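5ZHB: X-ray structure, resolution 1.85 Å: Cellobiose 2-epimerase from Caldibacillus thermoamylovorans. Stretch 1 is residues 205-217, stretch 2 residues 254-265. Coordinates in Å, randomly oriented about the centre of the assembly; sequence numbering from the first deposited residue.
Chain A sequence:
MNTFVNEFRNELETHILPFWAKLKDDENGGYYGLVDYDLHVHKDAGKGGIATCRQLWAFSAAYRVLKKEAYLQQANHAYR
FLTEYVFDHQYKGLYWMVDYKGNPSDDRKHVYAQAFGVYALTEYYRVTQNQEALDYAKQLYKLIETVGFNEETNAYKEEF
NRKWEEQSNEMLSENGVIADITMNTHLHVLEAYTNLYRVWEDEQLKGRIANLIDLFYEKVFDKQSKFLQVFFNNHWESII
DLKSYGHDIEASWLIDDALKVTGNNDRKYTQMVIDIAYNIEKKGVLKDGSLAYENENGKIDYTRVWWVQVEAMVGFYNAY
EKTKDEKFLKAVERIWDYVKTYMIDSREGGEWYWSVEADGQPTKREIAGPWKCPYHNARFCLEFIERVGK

Stretch 1 205-217: LKGRIANLIDLFY
Stretch 2 (254-265) LIDDALKVTGNN

How do the two stretches lie against each other? Residues 205-217 are helical throughout, near phi -62°, psi -43°; the second stretch begins within another helix and leaves helical geometry at Gly-263. The axes approach to 10.6 Å and run roughly antiparallel, at 145°. CA atoms pair Lys-206 with Thr-262 at 6.6 Å, Ile-209 with Ala-258 at 7.2 Å and Ile-213 with Ile-255 at 6.9 Å. No hydrogen bond crosses; apolar packing dominates the 421 Å² buried. Ile-213 and Thr-262 each have 79 Å² covered, the largest values, then Ile-255 with 59 Å².

What does Ile-213 contribute? Its CA-to-CB bond points toward the partner helix, and with chi1 m and chi2 t its CD1 lies 4.0 Å from Ala-258 CB and 3.9 Å from Leu-259 CD2. The small methyl of Ala-258 also receives Ile-209 (m, t), whose CG2 is 4.1 Å from Ala-258 CB. One turn beyond Ile-213, Phe-216 (chi1 -93°, chi2 -81°) brings its CG to 3.9 Å from CD1 of Ile-255, itself m, t. All six residues are buried.

How does Thr-262, a polar residue, fit this contact? Its chi1 is p, and Thr-262 OG1 donates to Ala-258 O at 2.9 Å, so the hydroxyl is satisfied by a carbonyl one turn earlier. Its methyl CG2 meets Ile-209 CD1 at 3.9 Å. Lys-206, all t, starts sideways, and its end comes nearer: Lys-206 CE is 3.3 Å from Thr-262 O.

How does the second stretch leave its helix? Gly-263 adopts phi 71°, psi 30°, which favours glycine, in a Schellman motif: Asn-264 N bonds to Leu-259 O at 3.0 Å, and Gly-263 N bonds weakly to Lys-260 O at 3.4 Å. The CA-to-CB bond of Asn-264 (chi1 t, chi2 -24°) points toward the first helix.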

ATOM      1  N   LEU A 205      -3.592  -9.176 -19.482  1.00 30.22           N
ATOM      2  CA  LEU A 205      -3.496  -8.574 -18.150  1.00 30.51           C
ATOM      3  C   LEU A 205      -4.724  -8.982 -17.324  1.00 31.75           C
ATOM      4  O   LEU A 205      -4.592  -9.507 -16.207  1.00 29.78           O
ATOM      5  CB  LEU A 205      -3.375  -7.057 -18.305  1.00 30.25           C
ATOM      6  CG  LEU A 205      -3.501  -6.211 -17.028  1.00 29.93           C
ATOM      7  CD1 LEU A 205      -2.481  -6.636 -15.968  1.00 29.34           C
ATOM      8  CD2 LEU A 205      -3.371  -4.752 -17.299  1.00 29.38           C
ATOM      9  N   LYS A 206      -5.914  -8.821 -17.933  1.00 31.69           N
ATOM     10  CA  LYS A 206      -7.153  -9.268 -17.310  1.00 31.03           C
ATOM     11  C   LYS A 206      -6.997 -10.678 -16.747  1.00 30.93           C
ATOM     12  O   LYS A 206      -7.402 -10.961 -15.614  1.00 31.49           O
ATOM     13  CB  LYS A 206      -8.330  -9.219 -18.292  1.00 33.08           C
ATOM     14  CG  LYS A 206      -9.696  -9.244 -17.626  1.00 39.04           C
ATOM     15  CD  LYS A 206     -10.842  -9.331 -18.625  1.00 42.82           C
ATOM     16  CE  LYS A 206     -12.166  -9.455 -17.970  1.00 46.91           C
ATOM     17  NZ  LYS A 206     -13.229  -9.234 -18.953  1.00 48.11           N
ATOM     18  N   GLY A 207      -6.385 -11.572 -17.535  1.00 29.97           N
ATOM     19  CA  GLY A 207      -6.208 -12.935 -17.095  1.00 29.25           C
ATOM     20  C   GLY A 207      -5.203 -13.052 -15.960  1.00 26.69           C
ATOM     21  O   GLY A 207      -5.306 -13.975 -15.153  1.00 27.14           O
ATOM     22  N   ARG A 208      -4.199 -12.158 -15.936  1.00 25.64           N
ATOM     23  CA  ARG A 208      -3.243 -12.144 -14.836  1.00 27.31           C
ATOM     24  C   ARG A 208      -3.955 -11.702 -13.549  1.00 25.79           C
ATOM     25  O   ARG A 208      -3.700 -12.270 -12.482  1.00 25.55           O
ATOM     26  CB  ARG A 208      -2.003 -11.307 -15.203  1.00 28.96           C
ATOM     27  CG  ARG A 208      -1.298 -11.814 -16.470  1.00 28.58           C
ATOM     28  CD  ARG A 208      -0.227 -12.849 -16.143  1.00 32.03           C
ATOM     29  NE  ARG A 208      -0.824 -14.111 -15.750  1.00 36.15           N
ATOM     30  CZ  ARG A 208      -0.304 -15.108 -15.092  1.00 34.79           C
ATOM     31  NH1 ARG A 208       0.772 -15.004 -14.334  1.00 35.29           N
ATOM     32  NH2 ARG A 208      -0.959 -16.245 -15.147  1.00 39.20           N
ATOM     33  N   ILE A 209      -4.878 -10.754 -13.649  1.00 25.96           N
ATOM     34  CA  ILE A 209      -5.671 -10.366 -12.480  1.00 25.99           C
ATOM     35  C   ILE A 209      -6.517 -11.543 -11.973  1.00 26.82           C
ATOM     36  O   ILE A 209      -6.549 -11.857 -10.767  1.00 24.79           O
ATOM     37  CB  ILE A 209      -6.487  -9.111 -12.811  1.00 25.35           C
ATOM     38  CG1 ILE A 209      -5.538  -7.926 -13.075  1.00 26.41           C
ATOM     39  CG2 ILE A 209      -7.483  -8.781 -11.689  1.00 25.69           C
ATOM     40  CD1 ILE A 209      -6.168  -6.747 -13.781  1.00 25.35           C
ATOM     41  N   ALA A 210      -7.160 -12.271 -12.906  1.00 28.67           N
ATOM     42  CA  ALA A 210      -8.041 -13.364 -12.507  1.00 27.18           C
ATOM     43  C   ALA A 210      -7.229 -14.433 -11.805  1.00 25.46           C
ATOM     44  O   ALA A 210      -7.666 -14.998 -10.800  1.00 27.89           O
ATOM     45  CB  ALA A 210      -8.815 -13.929 -13.701  1.00 29.51           C
ATOM     46  N   ASN A 211      -6.010 -14.667 -12.308  1.00 24.37           N
ATOM     47  CA  ASN A 211      -5.096 -15.587 -11.665  1.00 25.23           C
ATOM     48  C   ASN A 211      -4.772 -15.161 -10.226  1.00 23.90           C
ATOM     49  O   ASN A 211      -4.847 -15.988  -9.314  1.00 26.40           O
ATOM     50  CB  ASN A 211      -3.879 -15.838 -12.552  1.00 28.10           C
ATOM     51  CG  ASN A 211      -2.923 -16.831 -11.944  1.00 31.52           C
ATOM     52  OD1 ASN A 211      -3.288 -17.972 -11.654  1.00 28.29           O
ATOM     53  ND2 ASN A 211      -1.686 -16.412 -11.708  1.00 33.72           N
ATOM     54  N   LEU A 212      -4.389 -13.898 -10.004  1.00 26.03           N
ATOM     55  CA  LEU A 212      -4.105 -13.404  -8.645  1.00 23.27           C
ATOM     56  C   LEU A 212      -5.299 -13.565  -7.703  1.00 22.25           C
ATOM     57  O   LEU A 212      -5.151 -13.961  -6.528  1.00 25.42           O
ATOM     58  CB  LEU A 212      -3.640 -11.948  -8.761  1.00 23.58           C
ATOM     59  CG  LEU A 212      -2.155 -11.794  -9.148  1.00 23.56           C
ATOM     60  CD1 LEU A 212      -1.835 -10.513  -9.821  1.00 22.70           C
ATOM     61  CD2 LEU A 212      -1.266 -11.923  -7.923  1.00 25.29           C
ATOM     62  N   ILE A 213      -6.485 -13.284  -8.214  1.00 26.08           N
ATOM     63  CA  ILE A 213      -7.682 -13.387  -7.387  1.00 25.36           C
ATOM     64  C   ILE A 213      -7.882 -14.825  -6.942  1.00 25.32           C
ATOM     65  O   ILE A 213      -8.141 -15.115  -5.771  1.00 29.22           O
ATOM     66  CB  ILE A 213      -8.906 -12.806  -8.109  1.00 28.29           C
ATOM     67  CG1 ILE A 213      -8.771 -11.313  -8.242  1.00 28.01           C
ATOM     68  CG2 ILE A 213     -10.201 -13.190  -7.359  1.00 31.11           C
ATOM     69  CD1 ILE A 213      -9.615 -10.710  -9.345  1.00 29.02           C
ATOM     70  N   ASP A 214      -7.665 -15.754  -7.868  1.00 30.16           N
ATOM     71  CA  ASP A 214      -7.850 -17.171  -7.577  1.00 28.83           C
ATOM     72  C   ASP A 214      -6.793 -17.680  -6.603  1.00 30.02           C
ATOM     73  O   ASP A 214      -7.113 -18.427  -5.671  1.00 26.54           O
ATOM     74  CB  ASP A 214      -7.982 -17.944  -8.876  1.00 35.23           C
ATOM     75  CG  ASP A 214      -8.666 -19.282  -8.667  1.00 42.70           C
ATOM     76  OD1 ASP A 214      -9.851 -19.269  -8.255  1.00 44.31           O
ATOM     77  OD2 ASP A 214      -7.964 -20.293  -8.763  1.00 45.45           O
ATOM     78  N   LEU A 215      -5.536 -17.206  -6.756  1.00 26.83           N
ATOM     79  CA  LEU A 215      -4.510 -17.504  -5.775  1.00 25.68           C
ATOM     80  C   LEU A 215      -4.924 -16.996  -4.390  1.00 22.48           C
ATOM     81  O   LEU A 215      -4.727 -17.680  -3.387  1.00 24.13           O
ATOM     82  CB  LEU A 215      -3.175 -16.899  -6.210  1.00 24.92           C
ATOM     83  CG  LEU A 215      -2.438 -17.551  -7.388  1.00 27.20           C
ATOM     84  CD1 LEU A 215      -1.295 -16.668  -7.833  1.00 28.98           C
ATOM     85  CD2 LEU A 215      -1.914 -18.889  -6.985  1.00 26.64           C
ATOM     86  N   PHE A 216      -5.450 -15.775  -4.315  1.00 23.87           N
ATOM     87  CA  PHE A 216      -5.935 -15.282  -3.030  1.00 25.38           C
ATOM     88  C   PHE A 216      -7.013 -16.215  -2.481  1.00 23.76           C
ATOM     89  O   PHE A 216      -6.937 -16.620  -1.317  1.00 28.23           O
ATOM     90  CB  PHE A 216      -6.456 -13.845  -3.083  1.00 26.95           C
ATOM     91  CG  PHE A 216      -5.343 -12.867  -2.727  1.00 23.59           C
ATOM     92  CD1 PHE A 216      -5.022 -12.623  -1.394  1.00 24.44           C
ATOM     93  CD2 PHE A 216      -4.565 -12.300  -3.722  1.00 25.20           C
ATOM     94  CE1 PHE A 216      -3.979 -11.771  -1.067  1.00 25.31           C
ATOM     95  CE2 PHE A 216      -3.526 -11.444  -3.392  1.00 24.75           C
ATOM     96  CZ  PHE A 216      -3.224 -11.196  -2.071  1.00 24.21           C
ATOM     97  N   TYR A 217      -7.975 -16.548  -3.330  1.00 26.42           N
ATOM     98  CA  TYR A 217      -9.130 -17.338  -2.894  1.00 28.85           C
ATOM     99  C   TYR A 217      -8.696 -18.739  -2.438  1.00 28.45           C
ATOM    100  O   TYR A 217      -8.984 -19.125  -1.303  1.00 27.28           O
ATOM    101  CB  TYR A 217     -10.212 -17.412  -3.967  1.00 32.33           C
ATOM    102  CG  TYR A 217     -11.368 -18.270  -3.464  1.00 36.19           C
ATOM    103  CD1 TYR A 217     -12.307 -17.756  -2.569  1.00 40.16           C
ATOM    104  CD2 TYR A 217     -11.481 -19.608  -3.834  1.00 39.11           C
ATOM    105  CE1 TYR A 217     -13.334 -18.544  -2.065  1.00 42.74           C
ATOM    106  CE2 TYR A 217     -12.511 -20.399  -3.346  1.00 41.20           C
ATOM    107  CZ  TYR A 217     -13.440 -19.864  -2.473  1.00 41.47           C
ATOM    108  OH  TYR A 217     -14.451 -20.636  -2.004  1.00 50.59           O
ATOM    109  N   LEU A 254      -9.282  -4.042  -1.797  1.00 20.86           N
ATOM    110  CA  LEU A 254      -8.448  -4.100  -3.000  1.00 20.49           C
ATOM    111  C   LEU A 254      -8.853  -5.254  -3.924  1.00 19.43           C
ATOM    112  O   LEU A 254      -8.954  -5.060  -5.125  1.00 20.65           O
ATOM    113  CB  LEU A 254      -6.963  -4.181  -2.662  1.00 20.95           C
ATOM    114  CG  LEU A 254      -6.350  -2.938  -1.999  1.00 20.88           C
ATOM    115  CD1 LEU A 254      -4.882  -3.173  -1.733  1.00 22.32           C
ATOM    116  CD2 LEU A 254      -6.532  -1.658  -2.807  1.00 21.91           C
ATOM    117  N   ILE A 255      -9.087  -6.450  -3.386  1.00 19.62           N
ATOM    118  CA  ILE A 255      -9.588  -7.536  -4.233  1.00 22.31           C
ATOM    119  C   ILE A 255     -10.917  -7.106  -4.859  1.00 24.13           C
ATOM    120  O   ILE A 255     -11.162  -7.285  -6.073  1.00 22.73           O
ATOM    121  CB  ILE A 255      -9.680  -8.851  -3.437  1.00 23.65           C
ATOM    122  CG1 ILE A 255      -8.288  -9.371  -3.080  1.00 22.74           C
ATOM    123  CG2 ILE A 255     -10.504  -9.905  -4.190  1.00 25.34           C
ATOM    124  CD1 ILE A 255      -8.254 -10.377  -1.945  1.00 22.49           C
ATOM    125  N   ASP A 256     -11.778  -6.455  -4.058  1.00 25.20           N
ATOM    126  CA  ASP A 256     -13.072  -6.032  -4.579  1.00 25.08           C
ATOM    127  C   ASP A 256     -12.898  -5.061  -5.745  1.00 27.69           C
ATOM    128  O   ASP A 256     -13.575  -5.163  -6.769  1.00 25.02           O
ATOM    129  CB  ASP A 256     -13.940  -5.376  -3.514  1.00 28.23           C
ATOM    130  CG  ASP A 256     -15.436  -5.458  -3.789  1.00 31.76           C
ATOM    131  OD1 ASP A 256     -15.828  -6.304  -4.609  1.00 27.46           O
ATOM    132  OD2 ASP A 256     -16.180  -4.651  -3.215  1.00 28.45           O
ATOM    133  N   ASP A 257     -11.964  -4.111  -5.609  1.00 26.72           N
ATOM    134  CA  ASP A 257     -11.679  -3.225  -6.715  1.00 23.93           C
ATOM    135  C   ASP A 257     -11.223  -4.012  -7.931  1.00 25.10           C
ATOM    136  O   ASP A 257     -11.561  -3.634  -9.051  1.00 25.72           O
ATOM    137  CB  ASP A 257     -10.628  -2.177  -6.391  1.00 26.40           C
ATOM    138  CG  ASP A 257     -11.174  -0.849  -5.918  1.00 28.60           C
ATOM    139  OD1 ASP A 257     -12.373  -0.781  -5.577  1.00 29.37           O
ATOM    140  OD2 ASP A 257     -10.400   0.105  -5.951  1.00 31.11           O
ATOM    141  N   ALA A 258     -10.467  -5.093  -7.718  1.00 24.75           N
ATOM    142  CA  ALA A 258      -9.984  -5.896  -8.840  1.00 24.35           C
ATOM    143  C   ALA A 258     -11.176  -6.586  -9.531  1.00 25.27           C
ATOM    144  O   ALA A 258     -11.301  -6.574 -10.763  1.00 27.24           O
ATOM    145  CB  ALA A 258      -8.962  -6.901  -8.354  1.00 25.70           C
ATOM    146  N   LEU A 259     -12.085  -7.119  -8.708  1.00 26.72           N
ATOM    147  CA  LEU A 259     -13.358  -7.646  -9.189  1.00 24.84           C
ATOM    148  C   LEU A 259     -14.128  -6.624 -10.020  1.00 28.55           C
ATOM    149  O   LEU A 259     -14.591  -6.961 -11.113  1.00 31.00           O
ATOM    150  CB  LEU A 259     -14.171  -8.172  -8.012  1.00 23.74           C
ATOM    151  CG  LEU A 259     -13.594  -9.384  -7.290  1.00 24.14           C
ATOM    152  CD1 LEU A 259     -14.500  -9.746  -6.112  1.00 25.71           C
ATOM    153  CD2 LEU A 259     -13.372 -10.559  -8.214  1.00 27.06           C
ATOM    154  N   LYS A 260     -14.293  -5.399  -9.508  1.00 31.37           N
ATOM    155  CA  LYS A 260     -15.094  -4.383 -10.169  1.00 31.01           C
ATOM    156  C   LYS A 260     -14.481  -3.948 -11.501  1.00 34.89           C
ATOM    157  O   LYS A 260     -15.204  -3.784 -12.497  1.00 35.53           O
ATOM    158  CB  LYS A 260     -15.286  -3.135  -9.296  1.00 33.02           C
ATOM    159  CG  LYS A 260     -16.076  -3.314  -8.006  1.00 35.10           C
ATOM    160  CD  LYS A 260     -15.774  -2.269  -6.934  1.00 36.71           C
ATOM    161  CE  LYS A 260     -16.393  -2.643  -5.641  1.00 38.40           C
ATOM    162  NZ  LYS A 260     -16.072  -1.789  -4.491  1.00 37.82           N
ATOM    163  N   VAL A 261     -13.158  -3.713 -11.525  1.00 30.80           N
ATOM    164  CA  VAL A 261     -12.472  -3.215 -12.716  1.00 31.83           C
ATOM    165  C   VAL A 261     -12.509  -4.252 -13.839  1.00 28.94           C
ATOM    166  O   VAL A 261     -12.551  -3.905 -15.016  1.00 34.34           O
ATOM    167  CB  VAL A 261     -11.033  -2.812 -12.326  1.00 36.74           C
ATOM    168  CG1 VAL A 261     -10.091  -2.684 -13.506  1.00 40.05           C
ATOM    169  CG2 VAL A 261     -11.003  -1.543 -11.486  1.00 37.39           C
ATOM    170  N   THR A 262     -12.505  -5.539 -13.500  1.00 31.19           N
ATOM    171  CA  THR A 262     -12.494  -6.564 -14.525  1.00 30.69           C
ATOM    172  C   THR A 262     -13.873  -7.221 -14.761  1.00 34.87           C
ATOM    173  O   THR A 262     -13.957  -8.143 -15.569  1.00 36.58           O
ATOM    174  CB  THR A 262     -11.459  -7.621 -14.181  1.00 28.79           C
ATOM    175  OG1 THR A 262     -11.831  -8.318 -12.992  1.00 27.95           O
ATOM    176  CG2 THR A 262     -10.066  -7.032 -14.066  1.00 29.80           C
ATOM    177  N   GLY A 263     -14.930  -6.831 -14.038  1.00 37.20           N
ATOM    178  CA  GLY A 263     -16.262  -7.383 -14.271  1.00 34.89           C
ATOM    179  C   GLY A 263     -16.381  -8.833 -13.807  1.00 36.83           C
ATOM    180  O   GLY A 263     -17.167  -9.613 -14.339  1.00 36.39           O
ATOM    181  N   ASN A 264     -15.617  -9.206 -12.785  1.00 36.72           N
ATOM    182  CA  ASN A 264     -15.618 -10.573 -12.312  1.00 37.78           C
ATOM    183  C   ASN A 264     -16.725 -10.723 -11.262  1.00 42.72           C
ATOM    184  O   ASN A 264     -16.576 -10.246 -10.143  1.00 36.21           O
ATOM    185  CB  ASN A 264     -14.213 -10.953 -11.869  1.00 38.56           C
ATOM    186  CG  ASN A 264     -14.111 -12.377 -11.376  1.00 40.50           C
ATOM    187  OD1 ASN A 264     -15.092 -12.991 -10.942  1.00 38.73           O
ATOM    188  ND2 ASN A 264     -12.905 -12.908 -11.375  1.00 41.54           N
ATOM    189  N   ASN A 265     -17.817 -11.432 -11.607  1.00 41.08           N
ATOM    190  CA  ASN A 265     -18.948 -11.588 -10.709  1.00 41.26           C
ATOM    191  C   ASN A 265     -18.996 -12.982 -10.097  1.00 40.70           C
ATOM    192  O   ASN A 265     -20.042 -13.415  -9.605  1.00 40.10           O
ATOM    193  CB  ASN A 265     -20.263 -11.283 -11.413  1.00 50.59           C
ATOM    194  CG  ASN A 265     -20.222  -9.930 -12.069  1.00 52.20           C
ATOM    195  OD1 ASN A 265     -20.322  -9.843 -13.294  1.00 60.11           O
ATOM    196  ND2 ASN A 265     -20.067  -8.877 -11.283  1.00 56.49           N
TER